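Local coordinates for AxyAgu115A (Amphibacillus xylanus NBRC 15112, PDB 6NPS), which probably cleaves glucuronic acid side groups from arabinoglucuronoxylan as a family GH115 alpha-glucuronidase, in concert with alpha-arabinofuranosidases, at residues M349-K354 with I379-D384; Q596-E601 with S656-V661; M11-T16 with F47-E52; E797-A802 with K825-I830. The protein carries 3 engineered substitutions. All coordinates share one frame; numbering follows the deposited sequence.

Contact 1 of 4, residues M349-K354 with I379-D384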
loop_
_atom_site.group_PDB
_atom_site.type_symbol
_atom_site.label_atom_id
_atom_site.label_comp_id
_atom_site.label_asym_id
_atom_site.label_seq_id
_atom_site.Cartn_x
_atom_site.Cartn_y
_atom_site.Cartn_z
ATOM N N MET A 349 12.656 -27.939 41.273
ATOM C CA MET A 349 13.055 -27.277 40.036
ATOM C C MET A 349 12.785 -25.781 40.158
ATOM O O MET A 349 11.726 -25.365 40.642
ATOM C CB MET A 349 12.299 -27.855 38.830
ATOM C CG MET A 349 12.654 -27.218 37.455
ATOM S SD MET A 349 11.433 -25.922 36.996
ATOM C CE MET A 349 10.027 -26.952 36.532
ATOM N N LEU A 350 13.741 -24.978 39.693
ATOM C CA LEU A 350 13.585 -23.534 39.608
ATOM C C LEU A 350 13.678 -23.151 38.139
ATOM O O LEU A 350 14.659 -23.484 37.467
ATOM C CB LEU A 350 14.642 -22.818 40.444
ATOM C CG LEU A 350 14.622 -21.316 40.163
ATOM C CD1 LEU A 350 13.343 -20.695 40.758
ATOM C CD2 LEU A 350 15.869 -20.676 40.757
ATOM N N ALA A 351 12.640 -22.507 37.624
ATOM C CA ALA A 351 12.608 -22.133 36.221
ATOM C C ALA A 351 13.359 -20.822 36.030
ATOM O O ALA A 351 13.024 -19.819 36.662
ATOM C CB ALA A 351 11.165 -22.002 35.752
ATOM N N LEU A 352 14.384 -20.820 35.177
ATOM C CA LEU A 352 14.975 -19.557 34.729
ATOM C C LEU A 352 14.267 -19.065 33.463
ATOM O O LEU A 352 14.878 -18.850 32.424
ATOM C CB LEU A 352 16.470 -19.723 34.499
ATOM C CG LEU A 352 17.161 -20.364 35.686
ATOM C CD1 LEU A 352 18.656 -20.410 35.455
ATOM C CD2 LEU A 352 16.821 -19.638 36.985
ATOM N N TYR A 353 12.941 -18.901 33.572
ATOM C CA TYR A 353 12.078 -18.604 32.425
ATOM C C TYR A 353 11.920 -17.098 32.246
ATOM O O TYR A 353 11.593 -16.394 33.204
ATOM C CB TYR A 353 10.692 -19.253 32.585
ATOM C CG TYR A 353 9.740 -19.071 31.396
ATOM C CD1 TYR A 353 10.045 -19.612 30.133
ATOM C CD2 TYR A 353 8.554 -18.349 31.526
ATOM C CE1 TYR A 353 9.193 -19.445 29.054
ATOM C CE2 TYR A 353 7.677 -18.180 30.459
ATOM C CZ TYR A 353 8.007 -18.730 29.208
ATOM O OH TYR A 353 7.168 -18.571 28.116
ATOM N N LYS A 354 12.128 -16.628 30.997
ATOM C CA LYS A 354 12.025 -15.230 30.570
ATOM C C LYS A 354 12.805 -14.287 31.481
ATOM O O LYS A 354 14.033 -14.396 31.590
ATOM C CB LYS A 354 10.560 -14.787 30.490
ATOM C CG LYS A 354 9.883 -15.123 29.163
ATOM C CD LYS A 354 8.382 -15.190 29.344
ATOM C CE LYS A 354 7.647 -14.969 28.040
ATOM N NZ LYS A 354 7.563 -13.514 27.729
ATOM N N ILE A 379 17.079 -28.722 40.484
ATOM C CA ILE A 379 17.230 -28.666 39.031
ATOM C C ILE A 379 17.029 -27.232 38.558
ATOM O O ILE A 379 16.022 -26.603 38.880
ATOM C CB ILE A 379 16.209 -29.582 38.339
ATOM C CG1 ILE A 379 16.378 -31.041 38.780
ATOM C CG2 ILE A 379 16.348 -29.444 36.809
ATOM C CD1 ILE A 379 15.072 -31.824 38.648
ATOM N N LEU A 380 17.954 -26.728 37.734
ATOM C CA LEU A 380 17.878 -25.353 37.238
ATOM C C LEU A 380 17.391 -25.438 35.810
ATOM O O LEU A 380 18.126 -25.877 34.911
ATOM C CB LEU A 380 19.226 -24.646 37.361
ATOM C CG LEU A 380 19.735 -24.491 38.807
ATOM C CD1 LEU A 380 21.157 -23.958 38.900
ATOM C CD2 LEU A 380 18.818 -23.551 39.578
ATOM N N MET A 381 16.134 -25.078 35.594
ATOM C CA MET A 381 15.528 -25.307 34.292
ATOM C C MET A 381 15.740 -24.070 33.429
ATOM O O MET A 381 15.183 -23.003 33.724
ATOM C CB MET A 381 14.044 -25.639 34.401
ATOM C CG MET A 381 13.512 -26.049 33.012
ATOM S SD MET A 381 11.751 -26.341 33.003
ATOM C CE MET A 381 11.161 -24.740 33.489
ATOM N N LEU A 382 16.581 -24.204 32.395
ATOM C CA LEU A 382 16.770 -23.164 31.394
ATOM C C LEU A 382 15.615 -23.228 30.398
ATOM O O LEU A 382 14.873 -24.216 30.325
ATOM C CB LEU A 382 18.120 -23.339 30.667
ATOM C CG LEU A 382 19.324 -23.289 31.633
ATOM C CD1 LEU A 382 20.590 -23.883 31.051
ATOM C CD2 LEU A 382 19.578 -21.876 32.094
ATOM N N CYS A 383 15.463 -22.171 29.610
ATOM C CA CYS A 383 14.321 -22.103 28.712
ATOM C C CYS A 383 14.813 -21.593 27.375
ATOM O O CYS A 383 15.791 -20.831 27.323
ATOM C CB CYS A 383 13.226 -21.186 29.282
ATOM S SG CYS A 383 12.789 -21.671 31.028
ATOM N N ASP A 384 14.156 -22.032 26.297
ATOM C CA ASP A 384 14.376 -21.396 25.001
ATOM C C ASP A 384 13.693 -20.024 24.978
ATOM O O ASP A 384 13.153 -19.545 25.980
ATOM C CB ASP A 384 13.887 -22.290 23.859
ATOM C CG ASP A 384 12.346 -22.337 23.731
ATOM O OD1 ASP A 384 11.601 -21.830 24.611
ATOM O OD2 ASP A 384 11.871 -22.906 22.702
HETATM O O HOH W 1 16.734 -19.719 30.316
HETATM O O HOH W 2 12.318 -17.773 27.847
#
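Met381 threads its side chain along the face of the sheet that also carries Met349 and Ala351. CG stands anti to the backbone N (chi1 -173°) and the chain stays extended to the sulfur, turning only at chi3. Met381 CB rests against Met349 SD at 3.7 Å, and the two methionines cross obliquely, Met381 SD lying 4.0 Å from Met349 CE. The bend (chi3 61°) then carries Met381 CE back to CB of Ala351, 3.6 Å away. A flexible thioether suits this place because it can wind between neighbours of different shape, while the small Ala351 leaves room for its methyl. Both methionines also touch Trp214 of strand 212-214, so this face looks into the core of a TIM barrel. Strands 348-351 and 379-383 are parallel neighbours there, joined as a beta-alpha-beta unit by helix 356-361. On the other face Leu350 and Leu380 meet through their CD2 methyls, and Phe360 of that helix covers Leu380. Three backbone bonds set the register; the shortest, from Leu352 N to Met381 O at 2.7 Å, runs nearly along the C=O axis. Beyond it the backbones spread, and a water takes the N-H of Cys383 and bridges to Leu352 O. Cys383, with SG anti to its carbonyl carbon, meets Tyr353 at the ring edge, SG lying 3.5 Å from CD1. At these C-terminal strand ends, where TIM-barrel enzymes hold their active sites, the Tyr353 ring stacks with His246 and its OH hydrogen-bonds to Asn386 and to a glycerol probably taken up from the crystallisation liquor.

Contact 2 of 4, residues Q596-E601 with S656-V661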
loop_
_atom_site.group_PDB
_atom_site.type_symbol
_atom_site.label_atom_id
_atom_site.label_comp_id
_atom_site.label_asym_id
_atom_site.label_seq_id
_atom_site.Cartn_x
_atom_site.Cartn_y
_atom_site.Cartn_z
ATOM N N GLN A 596 -1.698 -4.011 -9.459
ATOM C CA GLN A 596 -1.049 -2.697 -9.524
ATOM C C GLN A 596 -0.529 -2.377 -10.918
ATOM O O GLN A 596 -0.225 -1.208 -11.216
ATOM C CB GLN A 596 0.128 -2.640 -8.538
ATOM C CG GLN A 596 -0.335 -2.661 -7.054
ATOM C CD GLN A 596 0.763 -3.139 -6.079
ATOM O OE1 GLN A 596 1.793 -3.701 -6.484
ATOM N NE2 GLN A 596 0.531 -2.912 -4.778
ATOM N N LEU A 597 -0.423 -3.379 -11.783
ATOM C CA LEU A 597 -0.057 -3.141 -13.168
ATOM C C LEU A 597 -1.262 -3.181 -14.113
ATOM O O LEU A 597 -1.069 -3.122 -15.337
ATOM C CB LEU A 597 0.998 -4.188 -13.615
ATOM C CG LEU A 597 2.260 -4.255 -12.739
ATOM C CD1 LEU A 597 3.105 -5.533 -12.964
ATOM C CD2 LEU A 597 3.091 -2.996 -12.961
ATOM N N ASN A 598 -2.481 -3.257 -13.574
ATOM C CA ASN A 598 -3.741 -3.336 -14.330
ATOM C C ASN A 598 -3.741 -4.565 -15.247
ATOM O O ASN A 598 -4.249 -4.508 -16.383
ATOM C CB ASN A 598 -3.990 -2.082 -15.172
ATOM C CG ASN A 598 -5.501 -1.710 -15.341
ATOM O OD1 ASN A 598 -5.959 -0.856 -14.601
ATOM N ND2 ASN A 598 -6.243 -2.330 -16.261
ATOM N N LEU A 599 -3.100 -5.644 -14.824
ATOM C CA LEU A 599 -3.057 -6.865 -15.640
ATOM C C LEU A 599 -4.333 -7.675 -15.434
ATOM O O LEU A 599 -4.702 -7.980 -14.302
ATOM C CB LEU A 599 -1.853 -7.734 -15.247
ATOM C CG LEU A 599 -0.477 -7.132 -15.515
ATOM C CD1 LEU A 599 0.539 -8.202 -15.266
ATOM C CD2 LEU A 599 -0.357 -6.579 -16.941
ATOM N N ILE A 600 -4.992 -8.049 -16.520
ATOM C CA ILE A 600 -6.253 -8.792 -16.422
ATOM C C ILE A 600 -6.071 -10.103 -15.670
ATOM O O ILE A 600 -6.983 -10.552 -14.964
ATOM C CB ILE A 600 -6.849 -9.074 -17.818
ATOM C CG1 ILE A 600 -6.826 -7.819 -18.710
ATOM C CG2 ILE A 600 -8.255 -9.631 -17.705
ATOM C CD1 ILE A 600 -7.743 -6.732 -18.216
ATOM N N GLU A 601 -4.892 -10.711 -15.762
ATOM C CA GLU A 601 -4.627 -11.979 -15.083
ATOM C C GLU A 601 -4.728 -11.872 -13.569
ATOM O O GLU A 601 -4.862 -12.905 -12.898
ATOM C CB GLU A 601 -3.246 -12.500 -15.464
ATOM C CG GLU A 601 -2.096 -11.765 -14.799
ATOM C CD GLU A 601 -0.721 -12.198 -15.328
ATOM O OE1 GLU A 601 -0.442 -11.980 -16.538
ATOM O OE2 GLU A 601 0.076 -12.755 -14.529
ATOM N N SER A 656 -7.614 -8.184 -5.033
ATOM C CA SER A 656 -7.579 -7.029 -5.922
ATOM C C SER A 656 -8.154 -7.462 -7.257
ATOM O O SER A 656 -7.771 -8.516 -7.770
ATOM C CB SER A 656 -6.155 -6.528 -6.125
ATOM O OG SER A 656 -5.596 -6.017 -4.921
ATOM N N TYR A 657 -9.066 -6.675 -7.810
ATOM C CA TYR A 657 -9.591 -6.929 -9.141
ATOM C C TYR A 657 -9.302 -5.752 -10.059
ATOM O O TYR A 657 -9.321 -4.599 -9.641
ATOM C CB TYR A 657 -11.097 -7.190 -9.139
ATOM C CG TYR A 657 -11.453 -8.548 -8.604
ATOM C CD1 TYR A 657 -11.627 -8.739 -7.219
ATOM C CD2 TYR A 657 -11.634 -9.628 -9.442
ATOM C CE1 TYR A 657 -11.978 -9.967 -6.697
ATOM C CE2 TYR A 657 -11.983 -10.892 -8.926
ATOM C CZ TYR A 657 -12.157 -11.039 -7.544
ATOM O OH TYR A 657 -12.503 -12.239 -6.988
ATOM N N VAL A 658 -9.077 -6.048 -11.329
ATOM C CA VAL A 658 -8.646 -5.040 -12.301
ATOM C C VAL A 658 -9.807 -4.728 -13.223
ATOM O O VAL A 658 -10.618 -5.611 -13.526
ATOM C CB VAL A 658 -7.419 -5.604 -13.047
ATOM C CG1 VAL A 658 -7.184 -4.951 -14.350
ATOM C CG2 VAL A 658 -6.179 -5.508 -12.113
ATOM N N LEU A 659 -9.902 -3.469 -13.654
ATOM C CA LEU A 659 -10.846 -3.056 -14.673
ATOM C C LEU A 659 -10.041 -2.781 -15.947
ATOM O O LEU A 659 -9.096 -1.967 -15.911
ATOM C CB LEU A 659 -11.627 -1.804 -14.237
ATOM C CG LEU A 659 -12.434 -2.006 -12.921
ATOM C CD1 LEU A 659 -12.977 -0.691 -12.318
ATOM C CD2 LEU A 659 -13.573 -2.967 -13.186
ATOM N N PRO A 660 -10.358 -3.425 -17.077
ATOM C CA PRO A 660 -9.523 -3.265 -18.294
ATOM C C PRO A 660 -9.409 -1.822 -18.741
ATOM O O PRO A 660 -10.362 -1.068 -18.688
ATOM C CB PRO A 660 -10.263 -4.088 -19.356
ATOM C CG PRO A 660 -11.389 -4.780 -18.648
ATOM C CD PRO A 660 -11.622 -4.140 -17.318
ATOM N N VAL A 661 -8.246 -1.455 -19.277
ATOM C CA VAL A 661 -8.131 -0.127 -19.867
ATOM C C VAL A 661 -8.650 -0.154 -21.306
ATOM O O VAL A 661 -8.902 -1.222 -21.871
ATOM C CB VAL A 661 -6.676 0.378 -19.828
ATOM C CG1 VAL A 661 -6.198 0.484 -18.355
ATOM C CG2 VAL A 661 -5.774 -0.562 -20.649
HETATM O O HOH W 3 -7.875 -1.633 -12.615
#
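Val658 and Asn598 bury the most surface here, with Ile600 next. Asn598 is the C-prime residue of the Schellman motif that ends helix 564-596, and its positive phi (59°) is one that asparagine tolerates better than most residues. From that turn its side chain crosses those of Val658 and Val661 obliquely, and Asn598 ND2 donates to Leu659 O at 2.9 Å. The acceptor lies close to the amide plane, but the donor sits well above the carbonyl plane, 43° out of it. The surroundings are apolar: Val658 CG1 lies 3.4 Å from Asn598 ND2, and Val661 CG1 3.5 Å from it. Val658 CG2 packs on Leu599 O at 3.6 Å, so both branches of this beta-branched residue lie against the backbone and amide of 598-599. Ile600 CD1 meets the Pro660 ring at CB, the two side chains crossing at about a right angle. An alanine in place of Asn598 would remove both amide arms and would probably loosen the hold on Leu659 as well as the helix ending. Asn598 OD1 is within hydrogen-bonding distance of a water that takes the N-H of Leu659, and accepts from the backbone N of Asn652 of the second subunit, whose ND2 donates to Leu659 O. A buried amide serving both chains implies that helix end, strand exit and dimer interface are tied by polar bonds in an apolar setting.

Contact 3 of 4, residues M11-T16 with F47-E52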
loop_
_atom_site.group_PDB
_atom_site.type_symbol
_atom_site.label_atom_id
_atom_site.label_comp_id
_atom_site.label_asym_id
_atom_site.label_seq_id
_atom_site.Cartn_x
_atom_site.Cartn_y
_atom_site.Cartn_z
ATOM N N MET A 11 -3.378 -70.156 19.483
ATOM C CA MET A 11 -3.102 -70.094 20.906
ATOM C C MET A 11 -4.157 -69.274 21.634
ATOM O O MET A 11 -4.368 -69.447 22.834
ATOM C CB MET A 11 -1.712 -69.501 21.156
ATOM C CG MET A 11 -0.597 -70.533 21.207
ATOM S SD MET A 11 1.004 -69.850 20.738
ATOM C CE MET A 11 1.758 -71.268 19.944
ATOM N N LEU A 12 -4.819 -68.378 20.908
ATOM C CA LEU A 12 -5.762 -67.467 21.540
ATOM C C LEU A 12 -7.217 -67.897 21.382
ATOM O O LEU A 12 -8.058 -67.485 22.189
ATOM C CB LEU A 12 -5.586 -66.048 20.982
ATOM C CG LEU A 12 -4.197 -65.430 21.136
ATOM C CD1 LEU A 12 -4.021 -64.218 20.197
ATOM C CD2 LEU A 12 -3.965 -65.004 22.558
ATOM N N MET A 13 -7.527 -68.733 20.397
ATOM C CA MET A 13 -8.909 -69.117 20.143
ATOM C C MET A 13 -9.366 -70.147 21.153
ATOM O O MET A 13 -8.606 -71.046 21.525
ATOM C CB MET A 13 -9.060 -69.684 18.732
ATOM C CG MET A 13 -9.113 -68.620 17.665
ATOM S SD MET A 13 -9.091 -69.366 16.036
ATOM C CE MET A 13 -7.364 -69.250 15.645
ATOM N N THR A 14 -10.633 -70.033 21.563
ATOM C CA THR A 14 -11.148 -70.849 22.664
ATOM C C THR A 14 -11.111 -72.341 22.354
ATOM O O THR A 14 -10.916 -73.148 23.269
ATOM C CB THR A 14 -12.576 -70.416 23.014
ATOM O OG1 THR A 14 -13.438 -70.673 21.903
ATOM C CG2 THR A 14 -12.606 -68.925 23.337
ATOM N N ASP A 15 -11.276 -72.733 21.083
ATOM C CA ASP A 15 -11.305 -74.155 20.747
ATOM C C ASP A 15 -9.920 -74.810 20.736
ATOM O O ASP A 15 -9.830 -76.035 20.843
ATOM C CB ASP A 15 -12.021 -74.390 19.407
ATOM C CG ASP A 15 -11.348 -73.668 18.214
ATOM O OD1 ASP A 15 -10.186 -73.222 18.318
ATOM O OD2 ASP A 15 -12.007 -73.565 17.152
ATOM N N THR A 16 -8.838 -74.031 20.626
ATOM C CA THR A 16 -7.504 -74.602 20.477
ATOM C C THR A 16 -6.492 -74.116 21.505
ATOM O O THR A 16 -5.388 -74.665 21.552
ATOM C CB THR A 16 -6.930 -74.309 19.073
ATOM O OG1 THR A 16 -7.049 -72.906 18.783
ATOM C CG2 THR A 16 -7.613 -75.152 17.969
ATOM N N PHE A 47 -3.750 -59.854 16.499
ATOM C CA PHE A 47 -4.164 -61.218 16.160
ATOM C C PHE A 47 -5.664 -61.392 15.953
ATOM O O PHE A 47 -6.080 -62.386 15.342
ATOM C CB PHE A 47 -3.656 -62.196 17.240
ATOM C CG PHE A 47 -2.152 -62.294 17.295
ATOM C CD1 PHE A 47 -1.470 -63.125 16.425
ATOM C CD2 PHE A 47 -1.422 -61.510 18.173
ATOM C CE1 PHE A 47 -0.060 -63.199 16.458
ATOM C CE2 PHE A 47 -0.044 -61.576 18.224
ATOM C CZ PHE A 47 0.646 -62.429 17.350
ATOM N N GLY A 48 -6.493 -60.459 16.411
ATOM C CA GLY A 48 -7.925 -60.577 16.230
ATOM C C GLY A 48 -8.669 -61.341 17.303
ATOM O O GLY A 48 -9.872 -61.579 17.147
ATOM N N TYR A 49 -8.008 -61.739 18.390
ATOM C CA TYR A 49 -8.681 -62.493 19.443
ATOM C C TYR A 49 -8.162 -62.017 20.794
ATOM O O TYR A 49 -6.996 -61.634 20.931
ATOM C CB TYR A 49 -8.473 -64.018 19.273
ATOM C CG TYR A 49 -9.047 -64.591 17.979
ATOM C CD1 TYR A 49 -10.398 -64.913 17.872
ATOM C CD2 TYR A 49 -8.236 -64.813 16.875
ATOM C CE1 TYR A 49 -10.932 -65.443 16.685
ATOM C CE2 TYR A 49 -8.754 -65.332 15.687
ATOM C CZ TYR A 49 -10.101 -65.642 15.593
ATOM O OH TYR A 49 -10.614 -66.163 14.412
ATOM N N GLN A 50 -9.028 -62.031 21.789
ATOM C CA GLN A 50 -8.680 -61.430 23.075
ATOM C C GLN A 50 -7.830 -62.392 23.902
ATOM O O GLN A 50 -8.286 -63.503 24.197
ATOM C CB GLN A 50 -9.944 -61.060 23.829
ATOM C CG GLN A 50 -9.726 -60.217 25.069
ATOM C CD GLN A 50 -11.017 -60.031 25.864
ATOM O OE1 GLN A 50 -12.119 -60.304 25.369
ATOM N NE2 GLN A 50 -10.882 -59.590 27.111
ATOM N N PRO A 51 -6.600 -62.028 24.275
ATOM C CA PRO A 51 -5.838 -62.868 25.209
ATOM C C PRO A 51 -6.369 -62.738 26.622
ATOM O O PRO A 51 -7.056 -61.778 26.988
ATOM C CB PRO A 51 -4.415 -62.312 25.123
ATOM C CG PRO A 51 -4.623 -60.875 24.811
ATOM C CD PRO A 51 -5.842 -60.828 23.891
ATOM N N GLU A 52 -6.034 -63.731 27.441
ATOM C CA GLU A 52 -6.485 -63.755 28.826
ATOM C C GLU A 52 -5.369 -63.983 29.844
ATOM O O GLU A 52 -4.452 -64.777 29.625
ATOM C CB GLU A 52 -7.579 -64.811 29.009
ATOM C CG GLU A 52 -8.880 -64.265 29.577
ATOM C CD GLU A 52 -8.676 -63.500 30.870
ATOM O OE1 GLU A 52 -9.405 -63.775 31.846
ATOM O OE2 GLU A 52 -7.787 -62.624 30.910
HETATM O O HOH W 4 -7.472 -66.141 24.529
#
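A Met-aromatic contact, with a CH-pi contact beside it, joins the end of helix 9-12 to the turn by which the chain leaves helix 30-47 at Gly48. The dense part belongs to Leu12, a branched aliphatic residue whose two methyls serve different partners. Leu12 CD1 presses on CB of Phe47 at 3.6 Å, crossing that side chain at about a right angle, while Leu12 CD2 lies alongside Pro51, 3.7 Å from its CB. Pro51, with its rigid compact ring, in turn leans on Met40 and Val43 of helix 30-47. Toward solvent the contact is less buried, Met13 and Tyr49 being partly exposed and Gln50 exposed. Here CG of Met13 sits above the middle of the Tyr49 ring, 3.6 Å from its centroid and only 6° off the normal. The bend at chi3 leaves SD oblique to the ring, nearest CZ and OH. An alanine in place of Tyr49 would take away this ring and would probably leave Met13 without its main support across the contact. No direct hydrogen bond links the segments; on the open side a single water donates to Leu12 O and to Gln50 O, each at 2.8 Å.

Contact 4 of 4, residues E797-A802 with K825-I830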
loop_
_atom_site.group_PDB
_atom_site.type_symbol
_atom_site.label_atom_id
_atom_site.label_comp_id
_atom_site.label_asym_id
_atom_site.label_seq_id
_atom_site.Cartn_x
_atom_site.Cartn_y
_atom_site.Cartn_z
ATOM N N GLU A 797 25.734 -20.681 -1.275
ATOM C CA GLU A 797 25.240 -21.508 -0.179
ATOM C C GLU A 797 26.445 -21.977 0.630
ATOM O O GLU A 797 27.491 -22.333 0.073
ATOM C CB GLU A 797 24.398 -22.681 -0.671
ATOM C CG GLU A 797 23.347 -22.294 -1.702
ATOM C CD GLU A 797 21.960 -21.936 -1.139
ATOM O OE1 GLU A 797 21.815 -21.541 0.043
ATOM O OE2 GLU A 797 20.992 -22.055 -1.921
ATOM N N ALA A 798 26.316 -21.900 1.956
ATOM C CA ALA A 798 27.468 -22.044 2.832
ATOM C C ALA A 798 28.131 -23.409 2.674
ATOM O O ALA A 798 29.328 -23.556 2.934
ATOM C CB ALA A 798 27.019 -21.795 4.294
ATOM N N GLU A 799 27.370 -24.418 2.265
ATOM C CA GLU A 799 27.938 -25.742 2.049
ATOM C C GLU A 799 28.923 -25.792 0.871
ATOM O O GLU A 799 29.741 -26.717 0.807
ATOM C CB GLU A 799 26.777 -26.720 1.870
ATOM C CG GLU A 799 26.963 -27.803 0.885
ATOM C CD GLU A 799 25.678 -28.534 0.547
ATOM O OE1 GLU A 799 24.740 -28.561 1.377
ATOM O OE2 GLU A 799 25.638 -29.131 -0.554
ATOM N N HIS A 800 28.926 -24.789 -0.008
ATOM C CA HIS A 800 29.813 -24.808 -1.192
ATOM C C HIS A 800 31.158 -24.113 -0.956
ATOM O O HIS A 800 31.663 -23.356 -1.795
ATOM C CB HIS A 800 29.075 -24.214 -2.389
ATOM C CG HIS A 800 27.932 -25.064 -2.827
ATOM N ND1 HIS A 800 26.726 -24.553 -3.247
ATOM C CD2 HIS A 800 27.798 -26.412 -2.855
ATOM C CE1 HIS A 800 25.896 -25.544 -3.521
ATOM N NE2 HIS A 800 26.523 -26.684 -3.292
ATOM N N PHE A 801 31.795 -24.424 0.173
ATOM C CA PHE A 801 33.165 -24.004 0.388
ATOM C C PHE A 801 34.114 -24.835 -0.460
ATOM O O PHE A 801 33.841 -25.993 -0.788
ATOM C CB PHE A 801 33.549 -24.131 1.853
ATOM C CG PHE A 801 33.199 -25.443 2.453
ATOM C CD1 PHE A 801 32.031 -25.586 3.173
ATOM C CD2 PHE A 801 34.044 -26.527 2.322
ATOM C CE1 PHE A 801 31.698 -26.793 3.761
ATOM C CE2 PHE A 801 33.712 -27.751 2.898
ATOM C CZ PHE A 801 32.529 -27.869 3.639
ATOM N N ALA A 802 35.251 -24.234 -0.796
ATOM C CA ALA A 802 36.249 -24.899 -1.615
ATOM C C ALA A 802 37.105 -25.841 -0.788
ATOM O O ALA A 802 37.527 -26.882 -1.289
ATOM C CB ALA A 802 37.139 -23.857 -2.320
ATOM N N LYS A 825 16.629 -22.064 5.995
ATOM C CA LYS A 825 15.607 -21.588 5.075
ATOM C C LYS A 825 15.820 -22.119 3.676
ATOM O O LYS A 825 14.845 -22.283 2.925
ATOM C CB LYS A 825 15.575 -20.060 5.052
ATOM C CG LYS A 825 15.058 -19.489 6.383
ATOM C CD LYS A 825 14.990 -17.969 6.345
ATOM C CE LYS A 825 13.751 -17.436 5.622
ATOM N NZ LYS A 825 13.659 -15.912 5.778
ATOM N N THR A 826 17.071 -22.389 3.309
ATOM C CA THR A 826 17.362 -22.823 1.944
ATOM C C THR A 826 18.118 -24.159 1.966
ATOM O O THR A 826 17.644 -25.121 2.587
ATOM C CB THR A 826 18.091 -21.697 1.169
ATOM O OG1 THR A 826 19.330 -21.344 1.802
ATOM C CG2 THR A 826 17.198 -20.407 1.097
ATOM N N LEU A 827 19.281 -24.251 1.326
ATOM C CA LEU A 827 19.872 -25.568 1.080
ATOM C C LEU A 827 20.263 -26.257 2.389
ATOM O O LEU A 827 19.836 -27.374 2.675
ATOM C CB LEU A 827 21.071 -25.426 0.135
ATOM C CG LEU A 827 21.773 -26.720 -0.312
ATOM C CD1 LEU A 827 20.801 -27.709 -1.013
ATOM C CD2 LEU A 827 22.980 -26.384 -1.190
ATOM N N SER A 828 21.055 -25.601 3.206
ATOM C CA SER A 828 21.626 -26.272 4.376
ATOM C C SER A 828 22.386 -25.220 5.162
ATOM O O SER A 828 22.295 -24.019 4.877
ATOM C CB SER A 828 22.530 -27.451 3.975
ATOM O OG SER A 828 23.696 -26.984 3.304
ATOM N N ALA A 829 23.160 -25.669 6.142
ATOM C CA ALA A 829 23.903 -24.731 6.955
ATOM C C ALA A 829 25.173 -25.432 7.381
ATOM O O ALA A 829 25.263 -26.655 7.330
ATOM C CB ALA A 829 23.103 -24.281 8.211
ATOM N N ILE A 830 26.144 -24.654 7.825
ATOM C CA ILE A 830 27.361 -25.245 8.372
ATOM C C ILE A 830 27.483 -24.769 9.808
ATOM O O ILE A 830 27.056 -23.662 10.146
ATOM C CB ILE A 830 28.624 -24.895 7.555
ATOM C CG1 ILE A 830 28.886 -23.378 7.564
ATOM C CG2 ILE A 830 28.527 -25.422 6.108
ATOM C CD1 ILE A 830 30.232 -23.024 6.947
HETATM O O HOH W 5 22.172 -22.787 2.273
HETATM O O HOH W 6 24.506 -24.679 2.371
#
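Ser828 OG donates to Glu799 OE1 at 2.7 Å, which receives it on its anti lone pair, the one turned away from OE2. Ser828 OG also accepts from a water 2.6 Å away, which in turn takes the N-H of Glu799, so a small serine is gripped directly and through solvent. A second carboxylate works alongside: Glu797, bent at chi2, brings OE1 within 3.1 Å of Thr826 OG1. Glu797 OE1 also lies 2.6 Å from another water, which takes the N-H of Ser828. Between the two acids Leu827 pushes forward, its CD2 3.8 Å from both Glu799 OE1 and His800 CE1. What brings both acids to residues 826-828 is the type I turn from Glu797 to His800, closed by His800 N to Glu797 O at 2.8 Å. This turn follows strand 794-797 in the C-terminal family region, of the galactose-binding-domain clan. Farther in, Ile830 underpins the turn: CG2 touches Ala798 O at 3.8 Å and reaches the edge of the Phe801 ring. Phe801 and Ile830 both lean on Val848 and Tyr850, whose hydroxyl hydrogen-bonds to Ala798 O. Glu962 OE2 also holds the turn, accepting from His800 ND1 and Glu797 N.

In the fold
Along the chain the four contacts follow in series, contact 3 first, then 1, 2 and 4, and none touches another. Contact 1 lies in the parallel sheet of the TIM barrel, with its centre about 51 Å from that of contact 3 near the N-terminus. Contact 2 lies where helix 564-596 ends, at the subunit interface, about 55 Å between centres from contact 1 and on the opposite side of the chain's centre. Contact 4, in the C-terminal family region, is the nearest to contact 1, about 33 Å between centres and 17 Å between nearest atoms. They therefore sample separate parts of an elongated multidomain enzyme rather than one shared site.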